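Long-range contacts in gamma-glutamyl-gamma-aminobutyraldehyde dehydrogenase (Burkholderia cenocepacia, PDB 4LIH), which probably oxidises gamma-glutamyl-gamma-aminobutyraldehyde, and perhaps related aldehydes, to the corresponding carboxylic acids with NAD(P)+ as the hydride acceptor: residues 207-212 and 225-230; 37-42 and 58-63; 96-101 and 216-221; 126-131 and 175-180; 24-29 and 54-59. All coordinates share one frame; numbering follows the deposited sequence. Where two conformers were deposited one is given.

Contact 1: 207-212 and 225-230; sequences TAIRVA and FNVVPG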
# COMPACT_ATOMS: atom_id res chain seq x y z
N THR A 207 -22.16 28.26 10.45
CA THR A 207 -22.23 27.06 9.59
C THR A 207 -21.97 25.79 10.39
O THR A 207 -22.55 24.76 10.09
CB THR A 207 -21.35 27.14 8.31
OG1 THR A 207 -19.97 27.43 8.62
CG2 THR A 207 -21.90 28.18 7.38
N ALA A 208 -21.10 25.86 11.41
CA ALA A 208 -20.84 24.73 12.28
C ALA A 208 -22.14 24.27 12.91
O ALA A 208 -22.49 23.08 12.88
CB ALA A 208 -19.87 25.13 13.38
N ILE A 209 -22.81 25.24 13.54
CA ILE A 209 -24.10 25.03 14.17
C ILE A 209 -25.07 24.43 13.16
O ILE A 209 -25.71 23.42 13.44
CB ILE A 209 -24.67 26.34 14.77
CG1 ILE A 209 -23.82 26.81 15.95
CG2 ILE A 209 -26.12 26.13 15.20
CD1 ILE A 209 -24.22 28.11 16.61
N ARG A 210 -25.19 25.05 11.99
CA ARG A 210 -26.14 24.58 10.99
C ARG A 210 -25.89 23.12 10.57
O ARG A 210 -26.85 22.33 10.53
CB ARG A 210 -26.16 25.50 9.75
CG ARG A 210 -27.28 25.23 8.75
CD ARG A 210 -28.64 25.35 9.45
NE ARG A 210 -29.77 25.08 8.53
CZ ARG A 210 -30.57 24.01 8.54
NH1 ARG A 210 -30.48 23.05 9.45
NH2 ARG A 210 -31.52 23.91 7.63
N VAL A 211 -24.64 22.75 10.30
CA VAL A 211 -24.33 21.40 9.79
C VAL A 211 -24.53 20.32 10.86
O VAL A 211 -24.73 19.13 10.54
CB VAL A 211 -22.92 21.25 9.14
CG1 VAL A 211 -22.76 22.18 7.95
CG2 VAL A 211 -21.79 21.44 10.13
N ALA A 212 -24.51 20.76 12.11
CA ALA A 212 -24.79 19.88 13.25
C ALA A 212 -26.22 19.37 13.19
O ALA A 212 -26.47 18.20 13.40
CB ALA A 212 -24.58 20.62 14.57
N PHE A 225 -21.68 13.90 17.01
CA PHE A 225 -21.26 15.18 16.47
C PHE A 225 -21.96 16.31 17.23
O PHE A 225 -23.17 16.43 17.18
CB PHE A 225 -21.47 15.28 14.95
CG PHE A 225 -20.88 16.55 14.33
CD1 PHE A 225 -19.52 16.85 14.41
CD2 PHE A 225 -21.70 17.45 13.69
CE1 PHE A 225 -19.02 18.01 13.83
CE2 PHE A 225 -21.23 18.61 13.15
CZ PHE A 225 -19.87 18.90 13.21
N ASN A 226 -21.16 17.04 18.01
CA ASN A 226 -21.61 18.15 18.87
C ASN A 226 -20.84 19.42 18.49
O ASN A 226 -19.65 19.36 18.16
CB ASN A 226 -21.27 17.86 20.32
CG ASN A 226 -21.63 16.45 20.75
OD1 ASN A 226 -22.78 16.17 21.09
ND2 ASN A 226 -20.66 15.54 20.65
N VAL A 227 -21.53 20.56 18.57
CA VAL A 227 -20.94 21.86 18.27
C VAL A 227 -21.16 22.77 19.49
O VAL A 227 -22.31 22.90 20.00
CB VAL A 227 -21.52 22.48 16.96
CG1 VAL A 227 -21.05 23.92 16.75
CG2 VAL A 227 -21.14 21.61 15.75
N VAL A 228 -20.06 23.30 20.01
CA VAL A 228 -20.02 24.12 21.22
C VAL A 228 -19.46 25.50 20.89
O VAL A 228 -18.24 25.72 20.96
CB VAL A 228 -19.15 23.44 22.30
CG1 VAL A 228 -19.02 24.27 23.56
CG2 VAL A 228 -19.73 22.09 22.62
N PRO A 229 -20.35 26.43 20.54
CA PRO A 229 -19.89 27.80 20.25
C PRO A 229 -19.39 28.52 21.51
O PRO A 229 -19.76 28.13 22.63
CB PRO A 229 -21.13 28.49 19.66
CG PRO A 229 -22.24 27.52 19.67
CD PRO A 229 -21.80 26.26 20.36
N GLY A 230 -18.55 29.55 21.30
CA GLY A 230 -17.97 30.35 22.40
C GLY A 230 -16.60 30.90 22.03
O GLY A 230 -16.18 30.79 20.86
O HOH W 1 -24.91 16.30 15.03

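Contact 2: 37-42 and 58-63; sequences RDAHGG and KVADCG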
# COMPACT_ATOMS: atom_id res chain seq x y z
N ARG A 37 -29.30 23.47 22.22
CA ARG A 37 -29.35 23.83 23.64
C ARG A 37 -28.85 25.23 23.82
O ARG A 37 -27.87 25.62 23.17
CB ARG A 37 -28.43 22.94 24.46
CG ARG A 37 -28.83 21.50 24.56
CD ARG A 37 -27.83 20.80 25.47
NE ARG A 37 -28.05 19.36 25.49
CZ ARG A 37 -27.52 18.55 26.40
NH1 ARG A 37 -26.77 19.04 27.37
NH2 ARG A 37 -27.77 17.25 26.35
N ASP A 38 -29.47 25.97 24.74
CA ASP A 38 -28.86 27.23 25.17
C ASP A 38 -27.63 26.88 26.00
O ASP A 38 -27.55 25.77 26.54
CB ASP A 38 -29.85 28.07 25.98
CG ASP A 38 -31.00 28.59 25.13
OD1 ASP A 38 -30.75 29.01 23.98
OD2 ASP A 38 -32.15 28.54 25.61
N ALA A 39 -26.66 27.80 26.09
CA ALA A 39 -25.53 27.65 27.01
C ALA A 39 -26.01 27.78 28.45
O ALA A 39 -26.98 28.48 28.73
CB ALA A 39 -24.49 28.71 26.75
N HIS A 40 -25.31 27.11 29.37
CA HIS A 40 -25.70 27.03 30.76
C HIS A 40 -25.75 28.43 31.34
O HIS A 40 -24.80 29.22 31.18
CB HIS A 40 -24.71 26.16 31.53
CG HIS A 40 -25.08 25.93 32.96
ND1 HIS A 40 -26.05 25.02 33.34
CD2 HIS A 40 -24.61 26.47 34.11
CE1 HIS A 40 -26.15 25.00 34.66
NE2 HIS A 40 -25.30 25.88 35.15
N GLY A 41 -26.87 28.72 31.98
CA GLY A 41 -27.10 30.01 32.63
C GLY A 41 -27.48 31.16 31.71
O GLY A 41 -27.45 32.32 32.13
N GLY A 42 -27.79 30.84 30.46
CA GLY A 42 -28.28 31.79 29.46
C GLY A 42 -27.22 32.69 28.85
O GLY A 42 -27.48 33.86 28.57
N LYS A 58 -27.80 36.21 18.34
CA LYS A 58 -27.16 35.88 19.61
C LYS A 58 -26.86 34.37 19.61
O LYS A 58 -27.75 33.54 19.38
CB LYS A 58 -28.04 36.28 20.79
CG LYS A 58 -28.14 37.80 20.94
CD LYS A 58 -28.71 38.22 22.29
CE LYS A 58 -28.90 39.74 22.40
NZ LYS A 58 -27.61 40.42 22.74
N VAL A 59 -25.61 34.03 19.88
CA VAL A 59 -25.16 32.66 19.79
C VAL A 59 -24.73 32.18 21.17
O VAL A 59 -24.21 32.94 21.97
CB VAL A 59 -24.02 32.56 18.77
CG1 VAL A 59 -23.31 31.19 18.81
CG2 VAL A 59 -24.57 32.88 17.38
N ALA A 60 -24.99 30.92 21.46
CA ALA A 60 -24.62 30.34 22.75
C ALA A 60 -23.14 30.63 23.07
O ALA A 60 -22.31 30.37 22.27
CB ALA A 60 -24.88 28.85 22.74
N ASP A 61 -22.86 31.15 24.26
CA ASP A 61 -21.49 31.31 24.73
C ASP A 61 -21.12 30.23 25.76
O ASP A 61 -21.30 30.42 26.98
CB ASP A 61 -21.29 32.70 25.31
CG ASP A 61 -19.86 32.93 25.72
OD1 ASP A 61 -18.96 32.69 24.90
OD2 ASP A 61 -19.67 33.34 26.87
N CYS A 62 -20.57 29.10 25.26
CA CYS A 62 -20.37 27.96 26.13
C CYS A 62 -19.22 28.08 27.09
O CYS A 62 -18.18 28.68 26.82
CB CYS A 62 -20.26 26.65 25.32
SG CYS A 62 -21.82 26.27 24.48
N GLY A 63 -19.42 27.47 28.24
CA GLY A 63 -18.39 27.35 29.25
C GLY A 63 -18.24 25.90 29.65
O GLY A 63 -18.58 24.98 28.90

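Contact 3: 96-101 and 216-221; sequences LRWAAL and FEAGIP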
# COMPACT_ATOMS: atom_id res chain seq x y z
N LEU A 96 -22.52 10.06 3.44
CA LEU A 96 -23.03 10.49 2.14
C LEU A 96 -24.36 11.28 2.24
O LEU A 96 -24.53 12.31 1.56
CB LEU A 96 -23.16 9.30 1.16
CG LEU A 96 -21.84 8.69 0.69
CD1 LEU A 96 -22.08 7.57 -0.36
CD2 LEU A 96 -21.02 9.77 0.11
N ARG A 97 -25.29 10.81 3.07
CA ARG A 97 -26.54 11.52 3.22
C ARG A 97 -26.34 12.93 3.81
O ARG A 97 -27.03 13.86 3.45
CB ARG A 97 -27.52 10.71 4.07
CG ARG A 97 -28.84 11.40 4.35
CD ARG A 97 -29.60 11.62 3.07
NE ARG A 97 -30.85 12.35 3.27
CZ ARG A 97 -31.37 13.18 2.38
NH1 ARG A 97 -30.76 13.43 1.25
NH2 ARG A 97 -32.51 13.81 2.67
N TRP A 98 -25.39 13.07 4.72
CA TRP A 98 -25.14 14.36 5.36
C TRP A 98 -24.59 15.35 4.34
O TRP A 98 -25.07 16.48 4.21
CB TRP A 98 -24.18 14.16 6.51
CG TRP A 98 -23.84 15.35 7.32
CD1 TRP A 98 -24.59 16.47 7.52
CD2 TRP A 98 -22.69 15.48 8.14
NE1 TRP A 98 -23.95 17.30 8.42
CE2 TRP A 98 -22.76 16.73 8.77
CE3 TRP A 98 -21.57 14.67 8.35
CZ2 TRP A 98 -21.78 17.16 9.66
CZ3 TRP A 98 -20.59 15.12 9.21
CH2 TRP A 98 -20.72 16.34 9.87
N ALA A 99 -23.63 14.88 3.55
CA ALA A 99 -23.07 15.66 2.49
C ALA A 99 -24.11 16.05 1.45
O ALA A 99 -24.13 17.21 1.02
CB ALA A 99 -21.95 14.89 1.81
N ALA A 100 -24.95 15.10 1.06
CA ALA A 100 -26.10 15.41 0.17
C ALA A 100 -26.97 16.54 0.75
O ALA A 100 -27.40 17.45 0.02
CB ALA A 100 -26.95 14.18 -0.08
N LEU A 101 -27.24 16.46 2.05
CA LEU A 101 -27.97 17.52 2.72
C LEU A 101 -27.23 18.85 2.66
O LEU A 101 -27.84 19.89 2.36
CB LEU A 101 -28.32 17.17 4.16
CG LEU A 101 -29.45 16.14 4.32
CD1 LEU A 101 -29.45 15.61 5.73
CD2 LEU A 101 -30.81 16.72 4.01
N PHE A 216 -27.53 15.34 12.44
CA PHE A 216 -28.55 14.58 13.14
C PHE A 216 -29.70 14.18 12.20
O PHE A 216 -30.17 13.06 12.24
CB PHE A 216 -29.08 15.37 14.36
CG PHE A 216 -30.03 14.57 15.23
CD1 PHE A 216 -29.56 13.52 16.02
CD2 PHE A 216 -31.39 14.83 15.24
CE1 PHE A 216 -30.41 12.77 16.83
CE2 PHE A 216 -32.26 14.05 16.02
CZ PHE A 216 -31.76 13.03 16.81
N GLU A 217 -30.11 15.10 11.33
CA GLU A 217 -31.13 14.81 10.32
C GLU A 217 -30.71 13.62 9.40
O GLU A 217 -31.54 12.82 8.98
CB GLU A 217 -31.36 16.05 9.46
CG GLU A 217 -32.54 15.93 8.51
CD GLU A 217 -32.73 17.16 7.65
OE1 GLU A 217 -32.36 18.24 8.08
OE2 GLU A 217 -33.32 17.04 6.56
N ALA A 218 -29.42 13.52 9.12
CA ALA A 218 -28.90 12.48 8.22
C ALA A 218 -28.74 11.13 8.89
O ALA A 218 -28.48 10.14 8.19
CB ALA A 218 -27.56 12.92 7.66
N GLY A 219 -28.80 11.10 10.23
CA GLY A 219 -28.61 9.86 10.98
C GLY A 219 -27.34 9.74 11.81
O GLY A 219 -27.03 8.67 12.31
N ILE A 220 -26.60 10.81 12.00
CA ILE A 220 -25.43 10.73 12.88
C ILE A 220 -25.99 10.68 14.30
O ILE A 220 -26.74 11.58 14.70
CB ILE A 220 -24.47 11.92 12.69
CG1 ILE A 220 -23.93 11.96 11.26
CG2 ILE A 220 -23.34 11.87 13.72
CD1 ILE A 220 -22.78 11.00 11.06
N PRO A 221 -25.66 9.62 15.06
CA PRO A 221 -26.37 9.47 16.35
C PRO A 221 -26.11 10.60 17.36
O PRO A 221 -25.08 11.32 17.28
CB PRO A 221 -25.89 8.10 16.87
CG PRO A 221 -25.38 7.38 15.67
CD PRO A 221 -24.85 8.42 14.71

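Contact 4: 126-131 and 175-180; sequences TVDVPG and WNFPIL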
# COMPACT_ATOMS: atom_id res chain seq x y z
N THR A 126 -19.01 28.13 -4.21
CA THR A 126 -18.25 27.32 -5.11
C THR A 126 -17.01 26.64 -4.52
O THR A 126 -16.60 25.60 -5.01
CB THR A 126 -17.79 28.14 -6.33
OG1 THR A 126 -16.90 29.17 -5.91
CG2 THR A 126 -18.99 28.73 -7.02
N VAL A 127 -16.42 27.22 -3.50
CA VAL A 127 -15.22 26.68 -2.87
C VAL A 127 -15.60 26.10 -1.52
O VAL A 127 -15.42 24.91 -1.29
CB VAL A 127 -14.13 27.77 -2.74
CG1 VAL A 127 -12.98 27.31 -1.84
CG2 VAL A 127 -13.63 28.20 -4.13
N ASP A 128 -16.15 26.92 -0.61
CA ASP A 128 -16.29 26.50 0.80
C ASP A 128 -17.33 25.38 1.04
O ASP A 128 -16.99 24.33 1.55
CB ASP A 128 -16.58 27.75 1.70
CG ASP A 128 -15.51 28.84 1.53
OD1 ASP A 128 -15.51 29.58 0.53
OD2 ASP A 128 -14.61 28.91 2.36
N VAL A 129 -18.60 25.60 0.68
CA VAL A 129 -19.61 24.60 0.92
C VAL A 129 -19.37 23.33 0.02
O VAL A 129 -19.28 22.24 0.53
CB VAL A 129 -21.03 25.20 0.79
CG1 VAL A 129 -22.08 24.12 1.07
CG2 VAL A 129 -21.19 26.41 1.76
N PRO A 130 -19.15 23.47 -1.28
CA PRO A 130 -18.87 22.23 -2.02
C PRO A 130 -17.63 21.47 -1.53
O PRO A 130 -17.64 20.23 -1.55
CB PRO A 130 -18.66 22.70 -3.47
CG PRO A 130 -19.32 24.02 -3.54
CD PRO A 130 -19.20 24.65 -2.18
N GLY A 131 -16.61 22.20 -1.07
CA GLY A 131 -15.36 21.63 -0.50
C GLY A 131 -15.68 20.82 0.75
O GLY A 131 -15.17 19.75 0.94
N TRP A 175 -11.70 30.95 11.76
CA TRP A 175 -12.77 31.73 11.13
C TRP A 175 -12.52 32.04 9.67
O TRP A 175 -13.39 32.64 9.02
CB TRP A 175 -12.96 33.06 11.89
CG TRP A 175 -11.63 33.82 12.16
CD1 TRP A 175 -10.93 33.83 13.33
CD2 TRP A 175 -10.90 34.65 11.25
NE1 TRP A 175 -9.80 34.58 13.20
CE2 TRP A 175 -9.75 35.11 11.94
CE3 TRP A 175 -11.08 35.04 9.92
CZ2 TRP A 175 -8.82 35.98 11.36
CZ3 TRP A 175 -10.15 35.92 9.34
CH2 TRP A 175 -9.02 36.36 10.06
N ASN A 176 -11.34 31.71 9.15
CA ASN A 176 -11.06 32.13 7.76
C ASN A 176 -11.75 31.22 6.75
O ASN A 176 -12.18 31.69 5.67
CB ASN A 176 -9.56 32.28 7.48
CG ASN A 176 -8.79 30.99 7.68
OD1 ASN A 176 -9.16 30.13 8.50
ND2 ASN A 176 -7.75 30.80 6.87
N PHE A 177 -11.86 29.93 7.09
CA PHE A 177 -12.60 28.94 6.31
C PHE A 177 -13.44 28.11 7.27
O PHE A 177 -13.12 26.92 7.48
CB PHE A 177 -11.67 28.00 5.51
CG PHE A 177 -10.93 28.68 4.42
CD1 PHE A 177 -11.49 28.80 3.17
CD2 PHE A 177 -9.69 29.28 4.67
CE1 PHE A 177 -10.83 29.49 2.18
CE2 PHE A 177 -9.03 29.97 3.66
CZ PHE A 177 -9.62 30.10 2.44
N PRO A 178 -14.50 28.71 7.87
CA PRO A 178 -15.20 28.03 8.96
C PRO A 178 -15.74 26.67 8.59
O PRO A 178 -15.39 25.70 9.24
CB PRO A 178 -16.33 29.01 9.36
CG PRO A 178 -15.87 30.33 8.82
CD PRO A 178 -15.04 30.07 7.62
N ILE A 179 -16.59 26.58 7.59
CA ILE A 179 -17.17 25.27 7.28
C ILE A 179 -16.14 24.29 6.68
O ILE A 179 -16.16 23.09 7.00
CB ILE A 179 -18.46 25.35 6.42
CG1 ILE A 179 -19.22 24.00 6.56
CG2 ILE A 179 -18.17 25.73 4.97
CD1 ILE A 179 -20.40 23.91 5.63
N LEU A 180 -15.21 24.82 5.90
CA LEU A 180 -14.27 24.00 5.16
C LEU A 180 -13.23 23.37 6.09
O LEU A 180 -12.99 22.15 6.03
CB LEU A 180 -13.68 24.83 4.02
CG LEU A 180 -12.65 24.20 3.08
CD1 LEU A 180 -11.29 24.08 3.74
CD2 LEU A 180 -13.18 22.86 2.60
O HOH W 2 -15.17 27.63 4.81

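Contact 5: 24-29 and 54-59; sequences LEIEGR and RVLAKV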
# COMPACT_ATOMS: atom_id res chain seq x y z
N LEU A 24 -33.81 35.17 6.33
CA LEU A 24 -33.06 34.07 6.92
C LEU A 24 -33.31 33.95 8.43
O LEU A 24 -33.11 34.89 9.16
CB LEU A 24 -31.57 34.29 6.64
CG LEU A 24 -30.64 33.11 6.93
CD1 LEU A 24 -30.97 31.93 6.05
CD2 LEU A 24 -29.19 33.55 6.74
N GLU A 25 -33.76 32.78 8.88
CA GLU A 25 -33.81 32.43 10.30
C GLU A 25 -32.45 31.83 10.70
O GLU A 25 -32.07 30.80 10.16
CB GLU A 25 -34.90 31.38 10.56
CG GLU A 25 -36.29 31.75 10.07
CD GLU A 25 -37.03 32.70 11.00
OE1 GLU A 25 -36.38 33.40 11.82
OE2 GLU A 25 -38.28 32.78 10.89
N ILE A 26 -31.74 32.44 11.63
CA ILE A 26 -30.38 31.96 11.99
C ILE A 26 -30.46 31.24 13.33
O ILE A 26 -30.89 31.83 14.33
CB ILE A 26 -29.39 33.13 12.13
CG1 ILE A 26 -29.22 33.87 10.80
CG2 ILE A 26 -28.03 32.61 12.63
CD1 ILE A 26 -28.30 35.07 10.84
N GLU A 27 -30.01 29.99 13.37
CA GLU A 27 -29.94 29.23 14.63
C GLU A 27 -28.62 29.54 15.36
O GLU A 27 -27.54 29.37 14.78
CB GLU A 27 -29.99 27.74 14.35
CG GLU A 27 -29.83 26.88 15.60
CD GLU A 27 -30.91 27.14 16.62
OE1 GLU A 27 -32.06 26.68 16.35
OE2 GLU A 27 -30.64 27.81 17.66
N GLY A 28 -28.74 29.96 16.64
CA GLY A 28 -27.59 30.36 17.47
C GLY A 28 -27.26 29.43 18.62
O GLY A 28 -26.22 29.58 19.27
N ARG A 29 -28.11 28.44 18.87
CA ARG A 29 -27.85 27.50 19.96
C ARG A 29 -26.71 26.50 19.66
O ARG A 29 -26.43 26.18 18.52
CB ARG A 29 -29.12 26.76 20.32
CG ARG A 29 -30.17 27.68 20.99
CD ARG A 29 -31.52 27.01 21.22
NE ARG A 29 -32.16 26.71 19.95
CZ ARG A 29 -33.26 25.97 19.78
NH1 ARG A 29 -33.83 25.38 20.79
NH2 ARG A 29 -33.75 25.78 18.57
N ARG A 54 -23.60 44.51 11.31
CA ARG A 54 -24.93 44.10 11.76
C ARG A 54 -24.80 42.91 12.72
O ARG A 54 -23.97 42.03 12.51
CB ARG A 54 -25.86 43.77 10.56
CG ARG A 54 -25.53 42.51 9.75
CD ARG A 54 -26.40 42.33 8.49
NE ARG A 54 -25.72 42.71 7.25
CZ ARG A 54 -26.06 42.29 6.03
NH1 ARG A 54 -27.05 41.43 5.83
NH2 ARG A 54 -25.37 42.72 4.98
N VAL A 55 -25.61 42.89 13.78
CA VAL A 55 -25.68 41.73 14.67
C VAL A 55 -26.59 40.70 14.02
O VAL A 55 -27.79 40.91 13.87
CB VAL A 55 -26.19 42.10 16.07
CG1 VAL A 55 -26.38 40.85 16.92
CG2 VAL A 55 -25.21 43.05 16.75
N LEU A 56 -26.03 39.56 13.64
CA LEU A 56 -26.80 38.56 12.93
C LEU A 56 -27.66 37.73 13.86
O LEU A 56 -28.74 37.31 13.50
CB LEU A 56 -25.87 37.59 12.20
CG LEU A 56 -24.97 38.26 11.16
CD1 LEU A 56 -23.85 37.30 10.82
CD2 LEU A 56 -25.79 38.66 9.91
N ALA A 57 -27.15 37.47 15.05
CA ALA A 57 -27.77 36.53 15.96
C ALA A 57 -27.06 36.58 17.29
O ALA A 57 -25.89 36.99 17.35
CB ALA A 57 -27.69 35.12 15.40
N LYS A 58 -27.80 36.21 18.34
CA LYS A 58 -27.16 35.88 19.61
C LYS A 58 -26.86 34.37 19.61
O LYS A 58 -27.75 33.54 19.38
CB LYS A 58 -28.04 36.28 20.79
CG LYS A 58 -28.14 37.80 20.94
CD LYS A 58 -28.71 38.22 22.29
CE LYS A 58 -28.90 39.74 22.40
NZ LYS A 58 -27.61 40.42 22.74
N VAL A 59 -25.61 34.03 19.88
CA VAL A 59 -25.16 32.66 19.79
C VAL A 59 -24.73 32.18 21.17
O VAL A 59 -24.21 32.94 21.97
CB VAL A 59 -24.02 32.56 18.77
CG1 VAL A 59 -23.31 31.19 18.81
CG2 VAL A 59 -24.57 32.88 17.38

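Contact 1: 207-212 and 225-230
The carbonyl oxygens of A212 and F225 are joined through one water, whose oxygen lies 2.8 Å from F225 O. Its distance to A212 O is 2.9 Å, and because both partners are carbonyls the water has to supply the protons. Further acceptors compete for those protons, so the two bonds need not both be made at any one moment. No direct hydrogen bond spans the segments; the remainder of the contact is apolar. V227 makes the largest share of it, with its CB pointing toward the helix and its two methyls reaching different places. CG1, anti to the backbone N (chi1 172°), comes to 3.8 Å from A208 CB and also lies near I209 N. CG2 is 3.5 Å from A208 O and 3.8 Å from A212 CB, which puts this methyl between two successive turns of the helix. Helix 206-218 and strand 225-227 are consecutive elements of a beta-alpha-beta crossover that starts at strand 195-199, as in the Rossmann-like cofactor domain of aldehyde dehydrogenases. Consistent with that topology, the short axes run roughly antiparallel, at 147°, and approach to 8.2 Å. The F225 ring presents its edge to the helix: CE2 lies 3.8 Å from A212 CA, and V211 CG2 also sits near the ring plane. W98 and F186 meet the same ring from outside the two segments. Just past the strand, P229 meets I209 at about a right angle, with I209 CD1 3.7 Å from P229 CG.

Contact 2: 37-42 and 58-63
A39 sets its CB methyl over one face of the flat D61-C62 peptide group, about 3.6 Å above the plane. The nearest atom there is the carbonyl oxygen, with A39 CB to D61 O at 3.6 Å, and D61 C follows at 3.8 Å. At an edge of the same peptide, C62 N is probably hydrogen-bonded to P229 O, which ties the group to the chain beyond strand 225-227. The motif on one side is a type II beta turn from A39 to G42, in the loop between strands 35-37 and 44-48. On the other side is the end of strand 55-60, the second arm of a two-stranded antiparallel hairpin. The turn is closed by G42 N to A39 O at 3.0 Å, and the phi of G41, 78°, is the positive value expected at the third position of a type II turn. The sulfur of C62 approaches the same methyl: SG is anti to the carbonyl carbon (chi1 -65°) and lies 4.3 Å from A39 CB. The carboxylate of D61 takes no part here; OD2 forms a salt bridge with R43. Polar links between the two backbones run instead through D66, whose OD1 accepts from H40 N. G63 is the N-cap of helix 64-80, and D66, three residues on, accepts from its backbone N through OD2. On the strand side, A60 points its CB toward the loop, 4.0 Å from A39 CB and 3.9 Å from A39 N.

Contact 3: 96-101 and 216-221
A218 and W98 bring the last turn of helix 206-218, which finishes in a Schellman motif, against the middle of helix 88-104. The evidence for the motif is the positive phi of G219, 111°, together with two bonds back into the preceding turn, one of them G219 N to F216 O at 3.1 Å. The methyl of A218 is the centre of the contact. It rests on the backbone of the opposite helix, with A218 CB 3.6 Å from W98 CA, and is met by three side chains. W98 CB lies 3.8 Å from A218 CB, R97 CG is at 3.9 Å from it, and L101 CD1 is the third, at 3.8 Å. The R97 chain bends at chi2 (64°), which turns CD aside. Its guanidinium then has L101 CD2 on one face, 3.6 Å above the plane and offset toward the rim. The same L101 methyl reaches E217, with CD2 3.6 Å from OE2, and the two side chains cross obliquely. Although R97 and E217 carry opposite charges, their charged atoms do not meet, and R97 NH1 forms its salt bridge with E104. The indole of W98 runs deeper, where NE1 donates to V211 O and the ring stacks on F186. R97 and E217 are exposed, while W98 is buried. Here the Schellman motif ends the helix of the beta-alpha-beta unit of strand 195-199, helix 206-218 and strand 225-227, part of a Rossmann-like fold as in aldehyde dehydrogenases.

Contact 4: 126-131 and 175-180
D128 meets both F177 and I179 along the length of its side chain. Its CB lies 4.2 Å from I179 CG2, the same methyl that comes to 3.9 Å from D128 O. CG is anti to the carbonyl carbon (chi1 -56°), and the carboxylate beyond it reaches the F177 ring. OD2, at the tip, lies at the edge of that ring and near its plane, 3.2 Å from F177 CD1, and carboxylate and ring planes are 18° apart. Two polar partners also hold OD2: K119 NZ in a salt bridge, and a water that donates to it at 2.8 Å. That water accepts from L180 N at 3.0 Å, thereby linking the acid to an amide in the first turn of helix 178-191. L180 touches G131 through CD2, but two conformers were deposited and this detail is doubtful. F177 is the N-cap residue of the helix, and its side chain is about 3 Å from a bound MES molecule, probably from the crystallisation liquor, which may mark a pocket. The side chain of L180 is about 10 Å from that of E274, the predicted active-site residue. Helix 121-142 thus packs beside the start of helix 178-191, while V129 reaches helix 106-117 and I179 touches T207 and V211 of helix 206-218.

Contact 5: 24-29 and 54-59
G28 and V59 bring their backbones to 4.1 Å between CA atoms, the closest such pair, and a CA-H...O contact spans the gap from V59 CA to G28 O at 3.3 Å (132° at the hydrogen). The same carbonyl oxygen accepts from A60 N just beyond the segment, so the loop before strand 30-32 is held against strand 55-60. V59 lays its side chain beside this oxygen, with CG1 3.4 Å from G28 O, while its CG2 is 3.9 Å from G28 CA. I26 makes the second half of the contact with two branches. CG2, anti to the backbone N, touches A57 CB at 3.8 Å. The other branch is extended (chi2 178°), and its CD1 lies 3.5 Å from L56 O and 3.8 Å from L56 CB. Next to G28, E27 and R29 form a salt bridge in which the guanidinium meets the carboxylate side-on: NH2 donates to OE1 and NE to OE2. E27 OE2 also accepts from R29 N at 2.9 Å, through its anti lone pair, so three bonds hold this carboxylate across G28. On the strand, L56 and A57 both face C47 of the neighbouring strand 44-48. That is the mark of a classic beta bulge, here in a two-stranded antiparallel hairpin.

How the contacts relate
From the N terminus, contact 5 opens first, at 24-29, and contact 2 opens at 37-42 within its loop; both return to strand 55-60, sharing K58 and V59. They join the N-terminal loops to the hairpin of strands 44-48 and 55-60. Contact 3 then closes a much longer loop, from helix 88-104 to the end of helix 206-218, and contact 4 lies wholly within it. Contact 1 crosses contact 3, since its helix segment precedes 216-221 and its strand follows. Contact 1 also touches the other four, joining the hairpin side (contacts 2 and 5) to the helices of contacts 3 and 4.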